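Local coordinates for protein putative alpha-N-acetylgalactosaminidase (Bacillus halodurans C-125, PDB 3CC1) that probably removes terminal alpha-linked N-acetylgalactosamine from glycans by hydrolysis, as a glycosidase of the alpha-galactosidase A family, at residues A[243-248]-A[293-298]; A[275-280]-A[303-308]. All coordinates share one frame; numbering follows the deposited sequence.

Contact 1: A[243-248]-A[293-298]; sequences FWDDWS and WTRFTK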
loop_
_atom_site.group_PDB
_atom_site.type_symbol
_atom_site.label_atom_id
_atom_site.label_comp_id
_atom_site.label_asym_id
_atom_site.label_seq_id
_atom_site.Cartn_x
_atom_site.Cartn_y
_atom_site.Cartn_z
ATOM N N PHE A 243 -13.311 -14.496 -8.037
ATOM C CA PHE A 243 -12.315 -15.458 -7.693
ATOM C C PHE A 243 -12.254 -16.546 -8.730
ATOM O O PHE A 243 -13.276 -17.119 -9.155
ATOM C CB PHE A 243 -12.496 -15.990 -6.270
ATOM C CG PHE A 243 -11.348 -16.823 -5.831
ATOM C CD1 PHE A 243 -10.132 -16.232 -5.545
ATOM C CD2 PHE A 243 -11.450 -18.201 -5.777
ATOM C CE1 PHE A 243 -9.058 -16.993 -5.177
ATOM C CE2 PHE A 243 -10.380 -18.957 -5.420
ATOM C CZ PHE A 243 -9.152 -18.348 -5.132
ATOM N N TRP A 244 -11.008 -16.812 -9.134
ATOM C CA TRP A 244 -10.651 -17.859 -10.079
ATOM C C TRP A 244 -9.302 -18.505 -9.727
ATOM O O TRP A 244 -8.600 -18.085 -8.792
ATOM C CB TRP A 244 -10.582 -17.293 -11.525
ATOM C CG TRP A 244 -11.862 -17.223 -12.251
ATOM C CD1 TRP A 244 -12.608 -16.104 -12.510
ATOM C CD2 TRP A 244 -12.568 -18.311 -12.849
ATOM N NE1 TRP A 244 -13.716 -16.429 -13.233
ATOM C CE2 TRP A 244 -13.723 -17.779 -13.454
ATOM C CE3 TRP A 244 -12.336 -19.683 -12.934
ATOM C CZ2 TRP A 244 -14.646 -18.568 -14.127
ATOM C CZ3 TRP A 244 -13.239 -20.455 -13.595
ATOM C CH2 TRP A 244 -14.380 -19.886 -14.220
ATOM N N ASP A 245 -8.948 -19.520 -10.516
ATOM C CA ASP A 245 -7.662 -20.275 -10.387
ATOM C C ASP A 245 -6.455 -19.477 -10.906
ATOM O O ASP A 245 -5.814 -19.819 -11.923
ATOM C CB ASP A 245 -7.749 -21.668 -11.056
ATOM C CG ASP A 245 -8.184 -21.615 -12.509
ATOM O OD1 ASP A 245 -9.057 -20.785 -12.882
ATOM O OD2 ASP A 245 -7.668 -22.427 -13.279
ATOM N N ASP A 246 -6.191 -18.366 -10.233
ATOM C CA ASP A 246 -4.966 -17.606 -10.469
ATOM C C ASP A 246 -4.385 -17.171 -9.154
ATOM O O ASP A 246 -5.095 -16.679 -8.279
ATOM C CB ASP A 246 -5.204 -16.380 -11.347
ATOM C CG ASP A 246 -3.890 -15.708 -11.768
ATOM O OD1 ASP A 246 -3.409 -14.817 -11.017
ATOM O OD2 ASP A 246 -3.359 -16.047 -12.863
ATOM N N TRP A 247 -3.093 -17.400 -8.998
ATOM C CA TRP A 247 -2.444 -17.100 -7.722
ATOM C C TRP A 247 -2.610 -15.644 -7.317
ATOM O O TRP A 247 -2.725 -15.328 -6.141
ATOM C CB TRP A 247 -0.960 -17.453 -7.737
ATOM C CG TRP A 247 -0.262 -17.004 -6.495
ATOM C CD1 TRP A 247 0.665 -16.033 -6.394
ATOM C CD2 TRP A 247 -0.467 -17.508 -5.163
ATOM N NE1 TRP A 247 1.075 -15.906 -5.086
ATOM C CE2 TRP A 247 0.378 -16.780 -4.304
ATOM C CE3 TRP A 247 -1.284 -18.486 -4.620
ATOM C CZ2 TRP A 247 0.448 -17.022 -2.930
ATOM C CZ3 TRP A 247 -1.205 -18.724 -3.235
ATOM C CH2 TRP A 247 -0.360 -17.993 -2.423
ATOM N N SER A 248 -2.618 -14.730 -8.279
ATOM C CA SER A 248 -2.694 -13.335 -7.914
ATOM C C SER A 248 -3.997 -13.026 -7.167
ATOM O O SER A 248 -4.014 -12.227 -6.218
ATOM C CB SER A 248 -2.559 -12.408 -9.135
ATOM O OG SER A 248 -3.726 -12.545 -9.930
ATOM N N TRP A 293 -8.126 -28.318 -16.462
ATOM C CA TRP A 293 -7.944 -28.628 -15.067
ATOM C C TRP A 293 -7.495 -27.348 -14.365
ATOM O O TRP A 293 -6.806 -26.512 -14.948
ATOM C CB TRP A 293 -6.873 -29.691 -14.865
ATOM C CG TRP A 293 -7.035 -30.397 -13.612
ATOM C CD1 TRP A 293 -6.272 -30.280 -12.453
ATOM C CD2 TRP A 293 -8.029 -31.374 -13.339
ATOM N NE1 TRP A 293 -6.752 -31.151 -11.489
ATOM C CE2 TRP A 293 -7.834 -31.824 -12.010
ATOM C CE3 TRP A 293 -9.062 -31.915 -14.085
ATOM C CZ2 TRP A 293 -8.655 -32.790 -11.431
ATOM C CZ3 TRP A 293 -9.865 -32.890 -13.506
ATOM C CH2 TRP A 293 -9.674 -33.299 -12.204
ATOM N N THR A 294 -7.906 -27.202 -13.114
ATOM C CA THR A 294 -7.529 -26.036 -12.329
ATOM C C THR A 294 -6.062 -25.696 -12.456
ATOM O O THR A 294 -5.222 -26.553 -12.452
ATOM C CB THR A 294 -7.905 -26.174 -10.840
ATOM O OG1 THR A 294 -7.541 -24.966 -10.167
ATOM C CG2 THR A 294 -7.222 -27.344 -10.185
ATOM N N ARG A 295 -5.774 -24.412 -12.590
ATOM C CA ARG A 295 -4.412 -23.951 -12.741
ATOM C C ARG A 295 -3.695 -23.922 -11.392
ATOM O O ARG A 295 -2.495 -23.792 -11.359
ATOM C CB ARG A 295 -4.362 -22.559 -13.381
ATOM C CG ARG A 295 -4.809 -22.542 -14.827
ATOM C CD ARG A 295 -5.174 -21.140 -15.251
ATOM N NE ARG A 295 -3.989 -20.408 -15.674
ATOM C CZ ARG A 295 -3.378 -19.463 -14.955
ATOM N NH1 ARG A 295 -3.806 -19.058 -13.753
ATOM N NH2 ARG A 295 -2.300 -18.899 -15.465
ATOM N N PHE A 296 -4.431 -24.074 -10.293
ATOM C CA PHE A 296 -3.817 -24.043 -8.963
ATOM C C PHE A 296 -2.992 -25.314 -8.763
ATOM O O PHE A 296 -3.439 -26.423 -9.095
ATOM C CB PHE A 296 -4.825 -23.971 -7.859
ATOM C CG PHE A 296 -5.382 -22.592 -7.595
ATOM C CD1 PHE A 296 -4.593 -21.482 -7.635
ATOM C CD2 PHE A 296 -6.685 -22.450 -7.171
ATOM C CE1 PHE A 296 -5.128 -20.210 -7.322
ATOM C CE2 PHE A 296 -7.220 -21.201 -6.872
ATOM C CZ PHE A 296 -6.430 -20.087 -6.950
ATOM N N THR A 297 -1.783 -25.145 -8.223
ATOM C CA THR A 297 -0.987 -26.297 -7.869
ATOM C C THR A 297 -1.681 -26.932 -6.673
ATOM O O THR A 297 -2.577 -26.331 -6.045
ATOM C CB THR A 297 0.442 -25.926 -7.467
ATOM O OG1 THR A 297 0.379 -25.112 -6.281
ATOM C CG2 THR A 297 1.218 -25.217 -8.632
ATOM N N LYS A 298 -1.264 -28.141 -6.338
ATOM C CA LYS A 298 -1.821 -28.812 -5.158
ATOM C C LYS A 298 -1.597 -28.010 -3.880
ATOM O O LYS A 298 -2.486 -27.900 -3.041
ATOM C CB LYS A 298 -1.218 -30.198 -5.004
ATOM C CG LYS A 298 -1.781 -31.197 -6.009
ATOM C CD LYS A 298 -1.155 -32.566 -5.861
ATOM C CE LYS A 298 -1.858 -33.532 -6.814
ATOM N NZ LYS A 298 -1.282 -34.888 -6.580
#
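Phe296 lays one ring face under the main chain of Asp245, whose CA stands 3.7 Å from the ring centroid and 16° off the normal, a CH-pi contact. The same ring meets the tip of Phe243 at its edge, CZ of Phe243 lying 3.7 Å from CZ of Phe296, with the two side chains crossing obliquely. An alanine in place of Phe296 would remove the ring and would probably loosen the seat of the Asp245 main chain and the packing at the tip of Phe243.

Polar bonds secure the rest. Asp245 OD2 accepts from the backbone N of Arg295 through its anti lone pair (2.8 Å), while OD1 forms a salt bridge with Arg292. The carboxylate therefore has a partner on each oxygen. The CB of Arg295 is directed at the other segment, and the chain bends at chi3 (85°), so that NH1 comes back to the carbonyl O of Asp245, 2.8 Å away, on a lone pair in the carbonyl plane. NH1 also forms a salt bridge to Asp246 OD2 at 3.2 Å, although this oxygen is approached from above its carboxylate plane. The two charged groups run side by side with their planes only 4° apart, in one of the two conformers of Asp246.

The other oxygen, Asp246 OD1, accepts from Ser248 N at 2.9 Å, which makes Asp246 the N-cap of helix 247-262, and from Ser248 OG as well. Thr294 OG1 accepts from Phe296 N (3.2 Å) in an ST turn and bonds to Pro276 O, and Thr297 caps helix 298-310. Two connecting segments that each lead into a capped helix are thus tied together, with Asp245 at the centre of an inverse gamma turn, an arrangement consistent with strand-to-helix connections in the alpha/beta barrel of this family.

Contact 2: A[275-280]-A[303-308]; sequences LPLGHI and TMMNLW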
loop_
_atom_site.group_PDB
_atom_site.type_symbol
_atom_site.label_atom_id
_atom_site.label_comp_id
_atom_site.label_asym_id
_atom_site.label_seq_id
_atom_site.Cartn_x
_atom_site.Cartn_y
_atom_site.Cartn_z
ATOM N N LEU A 275 -15.024 -22.292 -5.425
ATOM C CA LEU A 275 -13.778 -23.098 -5.498
ATOM C C LEU A 275 -13.444 -23.549 -6.927
ATOM O O LEU A 275 -14.121 -24.428 -7.462
ATOM C CB LEU A 275 -13.866 -24.324 -4.576
ATOM C CG LEU A 275 -14.488 -24.059 -3.193
ATOM C CD1 LEU A 275 -14.755 -25.406 -2.432
ATOM C CD2 LEU A 275 -13.589 -23.062 -2.398
ATOM N N PRO A 276 -12.408 -22.922 -7.567
ATOM C CA PRO A 276 -12.059 -23.337 -8.910
ATOM C C PRO A 276 -11.123 -24.532 -8.852
ATOM O O PRO A 276 -9.900 -24.417 -8.983
ATOM C CB PRO A 276 -11.376 -22.113 -9.497
ATOM C CG PRO A 276 -10.723 -21.425 -8.326
ATOM C CD PRO A 276 -11.513 -21.848 -7.083
ATOM N N LEU A 277 -11.754 -25.678 -8.677
ATOM C CA LEU A 277 -11.076 -26.942 -8.537
ATOM C C LEU A 277 -11.528 -27.919 -9.600
ATOM O O LEU A 277 -12.620 -27.794 -10.169
ATOM C CB LEU A 277 -11.374 -27.517 -7.145
ATOM C CG LEU A 277 -10.853 -26.799 -5.898
ATOM C CD1 LEU A 277 -11.384 -27.462 -4.638
ATOM C CD2 LEU A 277 -9.343 -26.711 -5.894
ATOM N N GLY A 278 -10.667 -28.897 -9.877
ATOM C CA GLY A 278 -10.982 -29.932 -10.846
ATOM C C GLY A 278 -11.174 -29.362 -12.227
ATOM O O GLY A 278 -10.458 -28.489 -12.640
ATOM N N HIS A 279 -12.155 -29.911 -12.938
ATOM C CA HIS A 279 -12.430 -29.579 -14.343
ATOM C C HIS A 279 -13.383 -28.375 -14.466
ATOM O O HIS A 279 -14.572 -28.432 -14.127
ATOM C CB HIS A 279 -12.971 -30.821 -15.062
ATOM C CG HIS A 279 -13.060 -30.687 -16.562
ATOM N ND1 HIS A 279 -13.806 -31.555 -17.331
ATOM C CD2 HIS A 279 -12.518 -29.794 -17.425
ATOM C CE1 HIS A 279 -13.701 -31.213 -18.609
ATOM N NE2 HIS A 279 -12.934 -30.140 -18.695
ATOM N N ILE A 280 -12.816 -27.288 -14.962
ATOM C CA ILE A 280 -13.472 -25.992 -15.035
ATOM C C ILE A 280 -13.265 -25.410 -16.417
ATOM O O ILE A 280 -12.477 -25.933 -17.196
ATOM C CB ILE A 280 -12.936 -25.002 -13.926
ATOM C CG1 ILE A 280 -11.424 -24.804 -14.027
ATOM C CG2 ILE A 280 -13.318 -25.484 -12.533
ATOM C CD1 ILE A 280 -10.802 -23.918 -12.908
ATOM N N THR A 303 -3.961 -24.388 0.231
ATOM C CA THR A 303 -3.871 -23.035 0.767
ATOM C C THR A 303 -5.223 -22.320 0.722
ATOM O O THR A 303 -5.664 -21.737 1.721
ATOM C CB THR A 303 -2.730 -22.213 0.086
ATOM O OG1 THR A 303 -1.464 -22.699 0.583
ATOM C CG2 THR A 303 -2.874 -20.720 0.360
HETATM N N MSE A 304 -5.902 -22.438 -0.408
HETATM C CA MSE A 304 -7.219 -21.886 -0.556
HETATM C C MSE A 304 -8.203 -22.545 0.406
HETATM O O MSE A 304 -8.937 -21.868 1.092
HETATM C CB MSE A 304 -7.719 -22.035 -2.010
HETATM C CG MSE A 304 -9.178 -21.577 -2.159
HETATM SE SE MSE A 304 -9.886 -22.256 -3.812
HETATM C CE MSE A 304 -9.892 -24.117 -3.315
HETATM N N MSE A 305 -8.207 -23.873 0.450
HETATM C CA MSE A 305 -9.118 -24.583 1.327
HETATM C C MSE A 305 -8.899 -24.183 2.787
HETATM O O MSE A 305 -9.855 -24.028 3.555
HETATM C CB MSE A 305 -8.977 -26.100 1.180
HETATM C CG MSE A 305 -9.435 -26.664 -0.153
HETATM SE SE MSE A 305 -11.342 -26.405 -0.465
HETATM C CE MSE A 305 -12.060 -27.548 0.931
ATOM N N ASN A 306 -7.641 -23.959 3.158
ATOM C CA ASN A 306 -7.300 -23.660 4.554
ATOM C C ASN A 306 -7.880 -22.307 4.991
ATOM O O ASN A 306 -8.430 -22.175 6.070
ATOM C CB ASN A 306 -5.779 -23.701 4.778
ATOM C CG ASN A 306 -5.227 -25.130 4.836
ATOM O OD1 ASN A 306 -5.938 -26.076 5.212
ATOM N ND2 ASN A 306 -3.965 -25.290 4.475
ATOM N N LEU A 307 -7.740 -21.302 4.147
ATOM C CA LEU A 307 -8.230 -19.963 4.456
ATOM C C LEU A 307 -9.764 -19.925 4.465
ATOM O O LEU A 307 -10.396 -19.332 5.374
ATOM C CB LEU A 307 -7.657 -18.919 3.449
ATOM C CG LEU A 307 -8.262 -17.519 3.583
ATOM C CD1 LEU A 307 -7.949 -16.970 4.981
ATOM C CD2 LEU A 307 -7.793 -16.519 2.459
ATOM N N TRP A 308 -10.365 -20.546 3.454
ATOM C CA TRP A 308 -11.815 -20.644 3.320
ATOM C C TRP A 308 -12.399 -21.384 4.522
ATOM O O TRP A 308 -13.402 -20.987 5.062
ATOM C CB TRP A 308 -12.232 -21.413 2.054
ATOM C CG TRP A 308 -12.435 -20.635 0.748
ATOM C CD1 TRP A 308 -13.520 -20.726 -0.064
ATOM C CD2 TRP A 308 -11.524 -19.720 0.090
ATOM N NE1 TRP A 308 -13.361 -19.933 -1.171
ATOM C CE2 TRP A 308 -12.145 -19.308 -1.108
ATOM C CE3 TRP A 308 -10.272 -19.197 0.404
ATOM C CZ2 TRP A 308 -11.545 -18.433 -1.990
ATOM C CZ3 TRP A 308 -9.667 -18.308 -0.498
ATOM C CH2 TRP A 308 -10.311 -17.936 -1.668
#
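Leu275 pushes its two methyls into the hollow between the adjacent Met304 and Met305 and Trp308 one turn on in helix 298-310. CD2 comes closest, 3.3 Å from Trp308 CD1 and 3.4 Å from its NE1, as the two side chains slide past each other in opposite directions. CD1 turns instead to the selenium of Met305, a selenomethionine like Met304, at 4.1 Å. Met304 is the matching bump on the helix. Its chain runs extended and then bends at chi3 (68°), which brings SE to Pro276 CD at 3.7 Å and CE to Leu277 CD2, also 3.7 Å away, tip to tip.

Backbone bonds from Leu275 to Met316 and Gly318 set this segment alongside strand 315-317 of the barrel, so helix 298-310 packs here on the outside of the barrel wall, as helices do in the alpha/beta barrel of this family. Pro276 is the centre of an inverse gamma turn, closed by a weak bond from Leu277 N to Leu275 O. Leu275 CD2, 4.0 Å from Met304 CE, and Leu277 CG, 3.8 Å from it, both line the methyl. Within the helix, Met304 CG lies over one face of the Trp308 ring toward its rim, while Trp308 NE1 bonds to Gly273 O.

How the contacts relate
Contact 1 and contact 2 interlock along the chain, their segments alternating, and their centres lie 8 Å apart. Besides the Thr294 side-chain bond to Pro276, a probable hydrogen bond from Thr294 N to Gly278 O at 2.9 Å joins 293-298 to 275-280. Packing adds Asp245 N against Pro276 CG at 3.4 Å and Asp245 OD2 against Ile280 CD1 at 3.5 Å. Phe243 of contact 1 also meets Trp308 and Met304 of contact 2, its ring plane turned about 50° from that of Trp308. The side chain of Trp293 in contact 1 comes within about 4 Å of a bound triethylene glycol, probably from the crystallisation liquor; neither contact includes a residue of the hexaoxaicosanediol pocket.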